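Local atomic coordinates of OsmC family protein (Rhodothermus marinus, PDB entry 5CML), a protein that probably hydrolyses carboxyl esters as a serine esterase, this chain being the alpha/beta-hydrolase domain of a longer protein that also carries an OsmC domain. Residues M1-V6 with R19-V24; V29-F34 with G58-R63; C37-K42 with G162-R167; A114-A119 with V128-A133; D200-I205 with A227-S232. All coordinates share one frame; numbering follows the deposited sequence.

Interaction 1: M1-V6 with R19-V24; sequences MQIKTV and RLDLPV
Strands 2-6 and 19-22 are the two arms of a beta hairpin at one edge of the large mixed sheet, their directions 155° apart and so antiparallel. Gln2 with Leu22 and Lys4 with Leu20 are the hydrogen-bonded pairs, each with two backbone bonds; Leu20 N to Lys4 O is the shortest of the four, at 2.7 Å. Ile3, Thr5, Arg19 and Asp21 share one face. Asp21 holds CG anti to its carbonyl carbon, which lays the carboxylate alongside Ile3, and OD1 rests 3.3 Å from Ile3 CG2. Met1 approaches the other oxygen: CG is anti to the backbone N, the chain bends at chi3 (-145°), and CE stops 3.5 Å from Asp21 OD2. The polar partners of OD2 lie beyond the hairpin, in a salt bridge to Arg63 NE and a hydrogen bond with Ser51 OG of helix 45-56. An alanine here would remove the carboxylate that joins these groups and would probably loosen the tie between hairpin, helix and neighbouring strand 59-65. On the opposite face the extended chain of Lys4 crosses Leu22 obliquely, its CE 3.9 Å from Leu22 CD1, so the aliphatic stem does the packing. Val6 CG1 meets Leu20 CB at 3.9 Å. Arg19, bent at chi2 and chi3, swings its guanidinium over to the first strand. Ile3 CG2 sits 3.5 Å above the centre of that plane, while Arg19 NH1 gives Thr5 OG1 a short but bent hydrogen bond of 2.7 Å, 131° at the hydrogen.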
# COMPACT_ATOMS: atom_id res chain seq x y z
N MET A 1 -20.39 -1.80 8.06
CA MET A 1 -19.13 -1.00 8.09
C MET A 1 -19.33 0.31 8.83
O MET A 1 -20.35 0.96 8.66
CB MET A 1 -18.65 -0.73 6.66
CG MET A 1 -17.46 0.17 6.51
SD MET A 1 -17.27 0.52 4.74
CE MET A 1 -15.49 0.63 4.51
N GLN A 2 -18.37 0.67 9.67
CA GLN A 2 -18.33 1.99 10.28
C GLN A 2 -16.98 2.63 9.92
O GLN A 2 -15.98 1.98 10.03
CB GLN A 2 -18.47 1.92 11.80
CG GLN A 2 -18.23 3.24 12.45
CD GLN A 2 -18.55 3.26 13.93
OE1 GLN A 2 -18.58 2.22 14.59
NE2 GLN A 2 -18.78 4.46 14.47
N ILE A 3 -16.97 3.89 9.51
CA ILE A 3 -15.72 4.59 9.19
C ILE A 3 -15.41 5.64 10.24
O ILE A 3 -16.28 6.43 10.62
CB ILE A 3 -15.80 5.25 7.82
CG1 ILE A 3 -16.09 4.20 6.74
CG2 ILE A 3 -14.50 6.01 7.51
CD1 ILE A 3 -16.33 4.81 5.37
N LYS A 4 -14.16 5.64 10.70
CA LYS A 4 -13.68 6.58 11.71
C LYS A 4 -12.41 7.31 11.27
O LYS A 4 -11.55 6.73 10.64
CB LYS A 4 -13.38 5.88 13.04
CG LYS A 4 -14.56 5.18 13.66
CD LYS A 4 -14.22 4.69 15.07
CE LYS A 4 -15.43 4.12 15.76
NZ LYS A 4 -15.07 3.64 17.11
N THR A 5 -12.28 8.57 11.67
CA THR A 5 -11.04 9.30 11.51
C THR A 5 -10.17 9.03 12.73
O THR A 5 -10.66 9.02 13.85
CB THR A 5 -11.28 10.80 11.34
OG1 THR A 5 -12.01 11.02 10.13
CG2 THR A 5 -9.97 11.56 11.26
N VAL A 6 -8.89 8.75 12.48
CA VAL A 6 -7.93 8.52 13.54
C VAL A 6 -6.74 9.41 13.35
O VAL A 6 -6.45 9.87 12.25
CB VAL A 6 -7.45 7.05 13.62
CG1 VAL A 6 -8.64 6.11 13.77
CG2 VAL A 6 -6.58 6.67 12.43
N ARG A 19 -7.85 6.96 8.08
CA ARG A 19 -9.24 6.54 8.20
C ARG A 19 -9.25 5.06 8.55
O ARG A 19 -8.52 4.28 7.95
CB ARG A 19 -10.01 6.80 6.90
CG ARG A 19 -10.09 8.27 6.52
CD ARG A 19 -11.12 9.01 7.34
NE ARG A 19 -12.39 9.07 6.62
CZ ARG A 19 -13.56 9.41 7.16
NH1 ARG A 19 -13.64 9.71 8.45
NH2 ARG A 19 -14.65 9.43 6.41
N LEU A 20 -10.06 4.70 9.54
CA LEU A 20 -10.19 3.33 10.00
C LEU A 20 -11.58 2.82 9.67
O LEU A 20 -12.58 3.37 10.14
CB LEU A 20 -9.91 3.24 11.51
CG LEU A 20 -10.07 1.86 12.13
CD1 LEU A 20 -9.08 0.88 11.54
CD2 LEU A 20 -9.93 1.95 13.64
N ASP A 21 -11.64 1.80 8.84
CA ASP A 21 -12.90 1.21 8.39
C ASP A 21 -13.11 -0.09 9.16
O ASP A 21 -12.25 -0.98 9.12
CB ASP A 21 -12.86 0.93 6.88
CG ASP A 21 -12.69 2.19 6.04
OD1 ASP A 21 -12.91 3.31 6.53
OD2 ASP A 21 -12.34 2.06 4.85
N LEU A 22 -14.21 -0.17 9.91
CA LEU A 22 -14.46 -1.28 10.81
C LEU A 22 -15.59 -2.16 10.28
O LEU A 22 -16.55 -1.65 9.71
CB LEU A 22 -14.82 -0.75 12.19
CG LEU A 22 -13.70 0.04 12.89
CD1 LEU A 22 -14.25 0.84 14.01
CD2 LEU A 22 -12.60 -0.88 13.39
N PRO A 23 -15.50 -3.49 10.50
CA PRO A 23 -16.57 -4.38 10.03
C PRO A 23 -17.71 -4.45 11.04
O PRO A 23 -17.58 -3.91 12.16
CB PRO A 23 -15.85 -5.71 9.92
CG PRO A 23 -14.90 -5.70 11.01
CD PRO A 23 -14.40 -4.26 11.10
N VAL A 24 -18.78 -5.16 10.68
CA VAL A 24 -19.85 -5.48 11.62
C VAL A 24 -19.36 -6.39 12.75
O VAL A 24 -19.77 -6.23 13.91
CB VAL A 24 -21.04 -6.14 10.86
CG1 VAL A 24 -22.11 -6.65 11.79
CG2 VAL A 24 -21.64 -5.12 9.95

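Interaction 2: V29-F34 with G58-R63; sequences VAYALF and GYAVLR
The Tyr59 ring carries Val29 CG1 over the centre of one face, 3.6 Å above the plane and 11° off the normal, a well-centred CH-pi contact. Val29 reaches that spot because chi1 (60°) puts CG1 in the crowded position between backbone N and carbonyl carbon. The Phe34 ring is met at its edge, close to its plane, by Val61 CG1, with Arg63 CG approaching obliquely. Ala60 CB comes to Tyr31 at a slant too, 3.4 Å from its CD2. Except for Val29, these groups sit on two parallel strands, 30-34 and 59-63, of the beta-alpha-beta unit whose connecting helix is 45-56. Tyr31, Ala60, Leu33 and Leu62 lie on one face of the sheet, Ala32, Val61, Phe34 and Arg63 on the other. Leu33 and Leu62 run side by side, CD1 of the first 4.0 Å from CD2 of the second. Backbone bonds alternate between the strands: Ala30 O and Ala32 O accept from Ala60 N and Leu62 N, Ala60 O and Leu62 O from Ala32 N and Phe34 N, all within 2.9 Å. At the start, Gly58 closes helix 45-56 in a Schellman motif with positive phi (101°), and its O accepts Val29 N at 2.9 Å from above the carbonyl plane. Polar side-chain ends point to partners beyond the pair, Tyr59 OH to Gly245 O and Arg63 NE to Asp21. Every hydrogen bond across the contact runs from backbone to backbone, so the register does not rest on a side-chain hydrogen bond, and the side chains add apolar contact.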
# COMPACT_ATOMS: atom_id res chain seq x y z
N VAL A 29 -11.64 -10.14 11.68
CA VAL A 29 -10.84 -11.30 11.33
C VAL A 29 -9.37 -10.90 11.39
O VAL A 29 -8.51 -11.71 11.74
CB VAL A 29 -11.18 -11.84 9.93
CG1 VAL A 29 -10.94 -10.81 8.88
CG2 VAL A 29 -10.37 -13.09 9.62
N ALA A 30 -9.09 -9.66 11.02
CA ALA A 30 -7.74 -9.11 11.05
C ALA A 30 -7.82 -7.61 10.81
O ALA A 30 -8.81 -7.11 10.26
CB ALA A 30 -6.83 -9.78 9.99
N TYR A 31 -6.77 -6.90 11.22
CA TYR A 31 -6.58 -5.51 10.85
C TYR A 31 -5.58 -5.46 9.69
O TYR A 31 -4.56 -6.17 9.71
CB TYR A 31 -6.06 -4.68 12.04
CG TYR A 31 -7.10 -4.47 13.12
CD1 TYR A 31 -7.39 -5.48 14.03
CD2 TYR A 31 -7.80 -3.29 13.22
CE1 TYR A 31 -8.35 -5.31 15.01
CE2 TYR A 31 -8.78 -3.11 14.18
CZ TYR A 31 -9.04 -4.13 15.08
OH TYR A 31 -10.00 -3.96 16.07
N ALA A 32 -5.88 -4.62 8.71
CA ALA A 32 -5.03 -4.43 7.55
C ALA A 32 -4.58 -2.99 7.51
O ALA A 32 -5.37 -2.09 7.77
CB ALA A 32 -5.75 -4.79 6.26
N LEU A 33 -3.31 -2.77 7.17
CA LEU A 33 -2.80 -1.44 6.87
C LEU A 33 -2.79 -1.33 5.36
O LEU A 33 -2.24 -2.20 4.69
CB LEU A 33 -1.39 -1.22 7.44
CG LEU A 33 -0.70 0.08 7.01
CD1 LEU A 33 -1.50 1.27 7.53
CD2 LEU A 33 0.77 0.16 7.49
N PHE A 34 -3.41 -0.28 4.85
CA PHE A 34 -3.56 -0.09 3.41
C PHE A 34 -2.94 1.24 3.03
O PHE A 34 -3.57 2.30 3.17
CB PHE A 34 -5.05 -0.17 3.04
CG PHE A 34 -5.35 -0.13 1.56
CD1 PHE A 34 -4.36 -0.18 0.59
CD2 PHE A 34 -6.68 -0.04 1.15
CE1 PHE A 34 -4.69 -0.16 -0.77
CE2 PHE A 34 -7.02 -0.02 -0.20
CZ PHE A 34 -6.01 -0.07 -1.16
N GLY A 58 -15.17 -9.03 6.97
CA GLY A 58 -14.84 -9.04 8.38
C GLY A 58 -13.52 -8.40 8.76
O GLY A 58 -13.12 -8.44 9.93
N TYR A 59 -12.83 -7.80 7.80
CA TYR A 59 -11.57 -7.11 8.09
C TYR A 59 -11.80 -5.71 8.61
O TYR A 59 -12.81 -5.08 8.29
CB TYR A 59 -10.70 -7.00 6.83
CG TYR A 59 -10.19 -8.29 6.26
CD1 TYR A 59 -10.96 -9.03 5.38
CD2 TYR A 59 -8.90 -8.73 6.54
CE1 TYR A 59 -10.47 -10.20 4.82
CE2 TYR A 59 -8.40 -9.89 6.00
CZ TYR A 59 -9.20 -10.63 5.13
OH TYR A 59 -8.72 -11.79 4.58
N ALA A 60 -10.86 -5.22 9.41
CA ALA A 60 -10.76 -3.80 9.67
C ALA A 60 -9.62 -3.28 8.83
O ALA A 60 -8.61 -3.97 8.69
CB ALA A 60 -10.53 -3.50 11.18
N VAL A 61 -9.77 -2.08 8.30
CA VAL A 61 -8.78 -1.52 7.36
C VAL A 61 -8.38 -0.11 7.76
O VAL A 61 -9.24 0.78 7.86
CB VAL A 61 -9.34 -1.48 5.90
CG1 VAL A 61 -8.28 -0.98 4.95
CG2 VAL A 61 -9.83 -2.85 5.42
N LEU A 62 -7.08 0.09 7.99
CA LEU A 62 -6.54 1.43 8.21
C LEU A 62 -5.99 1.95 6.88
O LEU A 62 -4.97 1.47 6.38
CB LEU A 62 -5.45 1.43 9.28
CG LEU A 62 -4.89 2.81 9.67
CD1 LEU A 62 -5.96 3.65 10.40
CD2 LEU A 62 -3.67 2.67 10.54
N ARG A 63 -6.68 2.93 6.33
CA ARG A 63 -6.26 3.55 5.08
C ARG A 63 -5.29 4.65 5.37
O ARG A 63 -5.61 5.60 6.10
CB ARG A 63 -7.46 4.09 4.33
CG ARG A 63 -8.37 3.03 3.80
CD ARG A 63 -9.48 3.62 3.02
NE ARG A 63 -10.63 3.99 3.85
CZ ARG A 63 -11.21 5.19 3.84
NH1 ARG A 63 -10.71 6.18 3.09
NH2 ARG A 63 -12.27 5.40 4.60

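Interaction 3: C37-K42 with G162-R167; sequences CFTCSK and GGRPFR
Cys40 O is the best-held polar atom, gripped by one hydrogen bond and one weaker contact. Arg164 N donates to it at 2.8 Å, almost straight (175° at the hydrogen) and on a lone pair in the carbonyl plane; Gly163 CA adds a CA-H...O contact at 3.4 Å. The closeness depends on glycine, since a CB on Gly163 would clash with this same oxygen. Arg164 then bends at chi3 (54°), which brings one face of its guanidinium over Thr39 O. NH1 comes within 3.0 Å of Thr39 O, but the angle is too poor for a hydrogen bond. Ser41 O lies near the plane at the guanidinium edge. The contact joins a loop of the alpha/beta-hydrolase core to a small separate sheet: 37-42, with a 3-10 turn at 38-40, follows strand 30-36, while 162-167 leads into the antiparallel strands 144-146, 156-159 and 166-169, inserted after strand 127-131, where relatives often carry their cap. In such relatives the loop equivalent to the one after strand 30-36 usually helps form the oxyanion hole; here Cys37 N is hydrogen-bonded to His108 ND1. Two cysteine sulfurs make sulfur-aromatic contacts with the Phe166 ring, both of oblique geometry. Phe166 takes the crowded chi1 position between backbone N and carbonyl carbon, placing its CE1 3.3 Å from Cys40 SG, with that sulfur 67° off the ring normal. Cys37 SG stands farther back, 4.3 Å from Phe166 CZ.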
# COMPACT_ATOMS: atom_id res chain seq x y z
N CYS A 37 -2.17 5.32 -3.04
CA CYS A 37 -2.01 6.60 -3.73
C CYS A 37 -3.28 6.98 -4.49
O CYS A 37 -3.21 7.73 -5.46
CB CYS A 37 -0.82 6.52 -4.69
SG CYS A 37 0.77 6.23 -3.80
N PHE A 38 -4.44 6.49 -4.06
CA PHE A 38 -5.67 6.76 -4.80
C PHE A 38 -6.13 8.20 -4.63
O PHE A 38 -6.97 8.67 -5.38
CB PHE A 38 -6.78 5.81 -4.39
CG PHE A 38 -6.54 4.41 -4.80
CD1 PHE A 38 -6.56 4.07 -6.15
CD2 PHE A 38 -6.27 3.43 -3.88
CE1 PHE A 38 -6.32 2.78 -6.55
CE2 PHE A 38 -6.02 2.14 -4.27
CZ PHE A 38 -6.05 1.81 -5.60
N THR A 39 -5.54 8.90 -3.67
CA THR A 39 -5.83 10.32 -3.47
C THR A 39 -5.41 11.16 -4.69
O THR A 39 -5.87 12.29 -4.84
CB THR A 39 -5.15 10.83 -2.20
OG1 THR A 39 -5.26 9.82 -1.19
CG2 THR A 39 -5.80 12.09 -1.71
N CYS A 40 -4.57 10.59 -5.55
CA CYS A 40 -4.18 11.20 -6.83
C CYS A 40 -5.35 11.33 -7.81
O CYS A 40 -5.28 12.12 -8.75
CB CYS A 40 -3.06 10.38 -7.52
SG CYS A 40 -1.49 10.48 -6.64
N SER A 41 -6.39 10.54 -7.60
CA SER A 41 -7.58 10.58 -8.47
C SER A 41 -8.51 11.74 -8.16
O SER A 41 -8.31 12.46 -7.19
CB SER A 41 -8.37 9.28 -8.35
OG SER A 41 -7.62 8.18 -8.80
N LYS A 42 -9.55 11.89 -8.97
CA LYS A 42 -10.54 12.93 -8.77
C LYS A 42 -11.42 12.67 -7.55
O LYS A 42 -12.04 13.58 -7.01
CB LYS A 42 -11.42 13.06 -10.02
CG LYS A 42 -12.26 11.82 -10.32
CD LYS A 42 -12.67 11.77 -11.80
CE LYS A 42 -11.51 11.33 -12.68
NZ LYS A 42 -11.93 11.03 -14.08
N GLY A 162 -0.03 10.32 -12.89
CA GLY A 162 -1.01 10.56 -13.94
C GLY A 162 -2.27 11.26 -13.46
O GLY A 162 -3.20 11.46 -14.24
N GLY A 163 -2.30 11.61 -12.17
CA GLY A 163 -3.39 12.38 -11.61
C GLY A 163 -2.84 13.63 -10.93
O GLY A 163 -1.99 14.33 -11.48
N ARG A 164 -3.32 13.89 -9.72
CA ARG A 164 -2.84 15.03 -8.94
C ARG A 164 -1.40 14.70 -8.49
O ARG A 164 -1.18 13.66 -7.88
CB ARG A 164 -3.73 15.29 -7.74
CG ARG A 164 -5.15 15.75 -8.07
CD ARG A 164 -6.13 15.39 -6.94
NE ARG A 164 -5.68 15.89 -5.64
CZ ARG A 164 -6.28 15.61 -4.48
NH1 ARG A 164 -7.35 14.83 -4.43
NH2 ARG A 164 -5.80 16.12 -3.35
N PRO A 165 -0.43 15.57 -8.81
CA PRO A 165 0.93 15.27 -8.35
C PRO A 165 1.09 15.51 -6.85
O PRO A 165 0.26 16.19 -6.24
CB PRO A 165 1.80 16.24 -9.16
CG PRO A 165 0.90 17.37 -9.50
CD PRO A 165 -0.48 16.79 -9.64
N PHE A 166 2.15 14.97 -6.26
CA PHE A 166 2.36 15.13 -4.83
C PHE A 166 3.83 15.10 -4.46
O PHE A 166 4.68 14.78 -5.28
CB PHE A 166 1.58 14.06 -4.04
CG PHE A 166 1.97 12.63 -4.34
CD1 PHE A 166 1.37 11.94 -5.37
CD2 PHE A 166 2.90 11.96 -3.55
CE1 PHE A 166 1.69 10.62 -5.64
CE2 PHE A 166 3.23 10.63 -3.81
CZ PHE A 166 2.64 9.97 -4.86
N ARG A 167 4.12 15.45 -3.21
CA ARG A 167 5.49 15.46 -2.70
C ARG A 167 5.77 14.26 -1.81
O ARG A 167 4.87 13.80 -1.11
CB ARG A 167 5.77 16.72 -1.89
CG ARG A 167 5.45 18.02 -2.58
CD ARG A 167 5.27 19.13 -1.55
NE ARG A 167 6.56 19.60 -1.08
CZ ARG A 167 7.37 20.38 -1.79
NH1 ARG A 167 7.02 20.76 -3.01
NH2 ARG A 167 8.54 20.77 -1.28

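Interaction 4: A114-A119 with V128-A133; sequences AVLAVA and VATIGA
Val128 is the tightest point, each of its methyls meeting a different residue of segment 114-119. With chi1 near 180°, CG1 is anti to the backbone N and touches Leu116 CD2 at 3.7 Å, while CG2, anti to the carbonyl carbon, touches Ala119 CB at 3.7 Å. Thr130 joins in with its methyl alone: OG1 takes the crowded position between backbone N and carbonyl carbon, and CG2 reaches Leu116 CG and Val115 CG2, each at 3.8 Å. Leu116 crosses Thr130 at about a right angle, CD2 turned to Val128 and CD1 to Thr130. Nearly antiparallel at 155°, their axes 8.9 Å apart, these are the helix and second strand of the beta-alpha-beta unit 104-108, 110-118 and 127-131 in an alpha/beta-hydrolase sheet. The helix follows the probable nucleophile elbow around Ser109, and Val115 and Ala119 also lean on Leu105 of the preceding strand. Packing is looser where Val115 and Val128 run alongside in opposing directions, Val115 CG2 being 4.1 Å from Val128 CG1. In the loop after the strand the chain draws off, Ala133 CB lying 4.7 Å from Leu116 CD1. Even this slack end is buried, and no hydrogen bond crosses the interface.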
# COMPACT_ATOMS: atom_id res chain seq x y z
N ALA A 114 6.57 0.41 -0.77
CA ALA A 114 6.83 0.67 0.64
C ALA A 114 6.44 -0.50 1.53
O ALA A 114 7.22 -0.88 2.41
CB ALA A 114 6.10 1.91 1.09
N VAL A 115 5.25 -1.08 1.36
CA VAL A 115 4.87 -2.19 2.25
C VAL A 115 5.76 -3.41 2.02
O VAL A 115 6.07 -4.14 2.95
CB VAL A 115 3.37 -2.62 2.14
CG1 VAL A 115 2.43 -1.47 2.55
CG2 VAL A 115 3.03 -3.19 0.78
N LEU A 116 6.21 -3.62 0.78
CA LEU A 116 7.06 -4.76 0.51
C LEU A 116 8.41 -4.58 1.17
O LEU A 116 9.01 -5.55 1.62
CB LEU A 116 7.24 -4.98 -0.99
CG LEU A 116 6.00 -5.54 -1.68
CD1 LEU A 116 6.17 -5.39 -3.16
CD2 LEU A 116 5.78 -7.00 -1.31
N ALA A 117 8.87 -3.34 1.25
CA ALA A 117 10.17 -3.07 1.86
C ALA A 117 10.16 -3.16 3.39
O ALA A 117 11.20 -3.42 4.00
CB ALA A 117 10.67 -1.70 1.43
N VAL A 118 9.00 -2.95 4.02
CA VAL A 118 8.94 -3.00 5.48
C VAL A 118 8.25 -4.24 6.05
O VAL A 118 8.29 -4.45 7.25
CB VAL A 118 8.22 -1.76 6.07
CG1 VAL A 118 8.92 -0.48 5.62
CG2 VAL A 118 6.71 -1.75 5.74
N ALA A 119 7.62 -5.06 5.21
CA ALA A 119 6.83 -6.19 5.73
C ALA A 119 7.68 -7.09 6.63
O ALA A 119 7.22 -7.55 7.68
CB ALA A 119 6.24 -6.99 4.59
N VAL A 128 0.92 -10.23 2.49
CA VAL A 128 1.15 -8.94 1.86
C VAL A 128 0.55 -8.95 0.48
O VAL A 128 0.70 -9.93 -0.26
CB VAL A 128 2.66 -8.60 1.76
CG1 VAL A 128 2.90 -7.23 1.07
CG2 VAL A 128 3.33 -8.68 3.12
N ALA A 129 -0.09 -7.84 0.10
CA ALA A 129 -0.72 -7.72 -1.21
C ALA A 129 -0.42 -6.33 -1.75
O ALA A 129 -0.45 -5.33 -1.00
CB ALA A 129 -2.22 -7.96 -1.14
N THR A 130 -0.13 -6.24 -3.05
CA THR A 130 0.12 -4.95 -3.66
C THR A 130 -0.64 -4.79 -4.96
O THR A 130 -1.03 -5.77 -5.58
CB THR A 130 1.63 -4.72 -3.94
OG1 THR A 130 2.10 -5.70 -4.87
CG2 THR A 130 2.44 -4.81 -2.66
N ILE A 131 -0.82 -3.53 -5.35
CA ILE A 131 -1.56 -3.16 -6.56
C ILE A 131 -0.72 -2.17 -7.37
O ILE A 131 -0.49 -1.04 -6.93
CB ILE A 131 -2.91 -2.50 -6.21
CG1 ILE A 131 -3.70 -3.37 -5.23
CG2 ILE A 131 -3.73 -2.17 -7.46
CD1 ILE A 131 -4.63 -2.59 -4.34
N GLY A 132 -0.28 -2.56 -8.56
CA GLY A 132 0.45 -1.63 -9.41
C GLY A 132 1.81 -1.24 -8.87
O GLY A 132 2.30 -0.16 -9.18
N ALA A 133 2.43 -2.10 -8.08
CA ALA A 133 3.70 -1.74 -7.42
C ALA A 133 4.90 -1.76 -8.38
O ALA A 133 5.03 -2.67 -9.19
CB ALA A 133 3.98 -2.68 -6.26

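Interaction 5: D200-I205 with A227-S232; sequences DQIVGI and ADHLLS
Two anti torsions bring the key groups together: Asp200 holds CG anti to its backbone N (chi1 -166°), and His229 does the same, which brings carboxylate and imidazole together with their planes 56° apart. His229 ND1 donates to the syn lone pair of Asp200 OD2 at 2.8 Å, with 165° at the hydrogen and the oxygen close to the ring plane. The other oxygen is fixed by the backbone: Asp200 OD1 accepts Ile202 N at 2.9 Å nearly along its C-O axis, an Asx turn, and Val203 N at 2.9 Å from above the carboxylate plane. These donors probably help keep the acid ionised, and the carboxylate would in turn probably raise the basicity of the ring. Across the imidazole, NE2 bonds to Ser109 OG, completing a geometry consistent with the Ser-His-Asp catalytic triad of alpha/beta-hydrolases, with acid and base on loops after the last two strands of the sheet. Ile202 CB makes a CH-pi contact 3.6 Å above one face of the His229 ring, nearer its rim, which probably helps hold it, and Val203 CG2 approaches obliquely, 3.5 Å from His229 CE1. An alanine here in place of Asp200 would remove the acceptor of ND1 and would probably leave the ring less firmly oriented, while also undoing the Asx turn. A water also bridges the two loops, accepting from Gln201 N and from His229 N at 3.1 Å each.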
# COMPACT_ATOMS: atom_id res chain seq x y z
N ASP A 200 -1.52 -0.91 -17.60
CA ASP A 200 -1.02 0.16 -16.74
C ASP A 200 -0.01 1.02 -17.50
O ASP A 200 0.99 0.52 -18.00
CB ASP A 200 -0.40 -0.45 -15.46
CG ASP A 200 -0.16 0.58 -14.34
OD1 ASP A 200 0.21 1.74 -14.60
OD2 ASP A 200 -0.33 0.19 -13.16
N GLN A 201 -0.30 2.32 -17.57
CA GLN A 201 0.54 3.27 -18.32
C GLN A 201 1.58 3.98 -17.45
O GLN A 201 2.45 4.71 -17.98
CB GLN A 201 -0.34 4.33 -18.98
CG GLN A 201 -1.23 3.79 -20.08
CD GLN A 201 -2.25 4.82 -20.54
OE1 GLN A 201 -3.45 4.66 -20.32
NE2 GLN A 201 -1.77 5.88 -21.17
N ILE A 202 1.49 3.77 -16.14
CA ILE A 202 2.29 4.52 -15.17
C ILE A 202 3.40 3.63 -14.64
O ILE A 202 4.55 4.03 -14.59
CB ILE A 202 1.40 5.01 -14.00
CG1 ILE A 202 0.24 5.85 -14.54
CG2 ILE A 202 2.21 5.80 -12.98
CD1 ILE A 202 0.64 7.13 -15.27
N VAL A 203 3.01 2.45 -14.19
CA VAL A 203 3.94 1.42 -13.75
C VAL A 203 3.68 0.19 -14.61
O VAL A 203 2.63 -0.45 -14.50
CB VAL A 203 3.76 1.06 -12.26
CG1 VAL A 203 4.69 -0.06 -11.87
CG2 VAL A 203 3.99 2.30 -11.37
N GLY A 204 4.61 -0.11 -15.52
CA GLY A 204 4.38 -1.18 -16.46
C GLY A 204 4.24 -2.56 -15.82
O GLY A 204 4.82 -2.86 -14.77
N ILE A 205 3.50 -3.43 -16.51
CA ILE A 205 3.24 -4.77 -16.05
C ILE A 205 4.53 -5.59 -15.83
O ILE A 205 4.54 -6.50 -15.01
CB ILE A 205 2.28 -5.49 -17.06
CG1 ILE A 205 1.96 -6.90 -16.61
CG2 ILE A 205 2.89 -5.53 -18.45
CD1 ILE A 205 0.95 -6.94 -15.56
N ALA A 227 -7.78 -2.29 -16.52
CA ALA A 227 -7.78 -1.25 -15.49
C ALA A 227 -6.62 -0.27 -15.69
O ALA A 227 -5.58 -0.60 -16.28
CB ALA A 227 -7.70 -1.88 -14.12
N ASP A 228 -6.82 0.95 -15.20
CA ASP A 228 -5.72 1.89 -15.16
C ASP A 228 -5.06 1.88 -13.79
O ASP A 228 -5.50 1.19 -12.87
CB ASP A 228 -6.18 3.30 -15.57
CG ASP A 228 -7.28 3.86 -14.69
OD1 ASP A 228 -7.61 3.27 -13.66
OD2 ASP A 228 -7.83 4.92 -15.07
N HIS A 229 -3.94 2.58 -13.69
CA HIS A 229 -3.11 2.56 -12.50
C HIS A 229 -3.87 2.96 -11.23
O HIS A 229 -3.64 2.40 -10.15
CB HIS A 229 -1.92 3.48 -12.72
CG HIS A 229 -0.89 3.44 -11.64
ND1 HIS A 229 -0.15 2.31 -11.37
CD2 HIS A 229 -0.51 4.37 -10.73
CE1 HIS A 229 0.65 2.55 -10.34
NE2 HIS A 229 0.46 3.80 -9.94
N LEU A 230 -4.78 3.91 -11.37
CA LEU A 230 -5.52 4.44 -10.23
C LEU A 230 -6.93 3.82 -10.04
O LEU A 230 -7.71 4.28 -9.21
CB LEU A 230 -5.63 5.95 -10.37
CG LEU A 230 -4.29 6.69 -10.39
CD1 LEU A 230 -4.50 8.18 -10.58
CD2 LEU A 230 -3.49 6.41 -9.12
N LEU A 231 -7.22 2.76 -10.79
CA LEU A 231 -8.49 2.03 -10.70
C LEU A 231 -9.71 2.96 -10.77
O LEU A 231 -10.57 2.96 -9.88
CB LEU A 231 -8.54 1.20 -9.42
CG LEU A 231 -7.41 0.16 -9.27
CD1 LEU A 231 -7.58 -0.60 -7.96
CD2 LEU A 231 -7.38 -0.80 -10.43
N SER A 232 -9.79 3.71 -11.86
CA SER A 232 -10.87 4.66 -12.05
C SER A 232 -12.22 3.98 -12.35
O SER A 232 -13.26 4.63 -12.25
CB SER A 232 -10.52 5.64 -13.17
OG SER A 232 -10.51 5.00 -14.42
O HOH W 1 -2.81 3.60 -16.35

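In the fold
Interactions 1, 2 and 4 all reach the large mixed sheet: the hairpin of interaction 1 forms one edge, strand 15-22 lies beside strand 59-65 of interaction 2, and interaction 4 packs helix 110-118 on strand 127-131 farther in. The centres of interactions 1 and 2 are about 9 Å apart, joined by the Asp21-Arg63 salt bridge. Along the chain interaction 1 closes before the others open, the segments of interactions 2 and 3 alternate, and interaction 4 is nested within interaction 3. Interaction 5 comes last, its centre about 13 Å from that of interaction 3 and about 16 Å from that of interaction 4, touching both. Distant loops thus converge around the probable Ser109-His229-Asp200 triad.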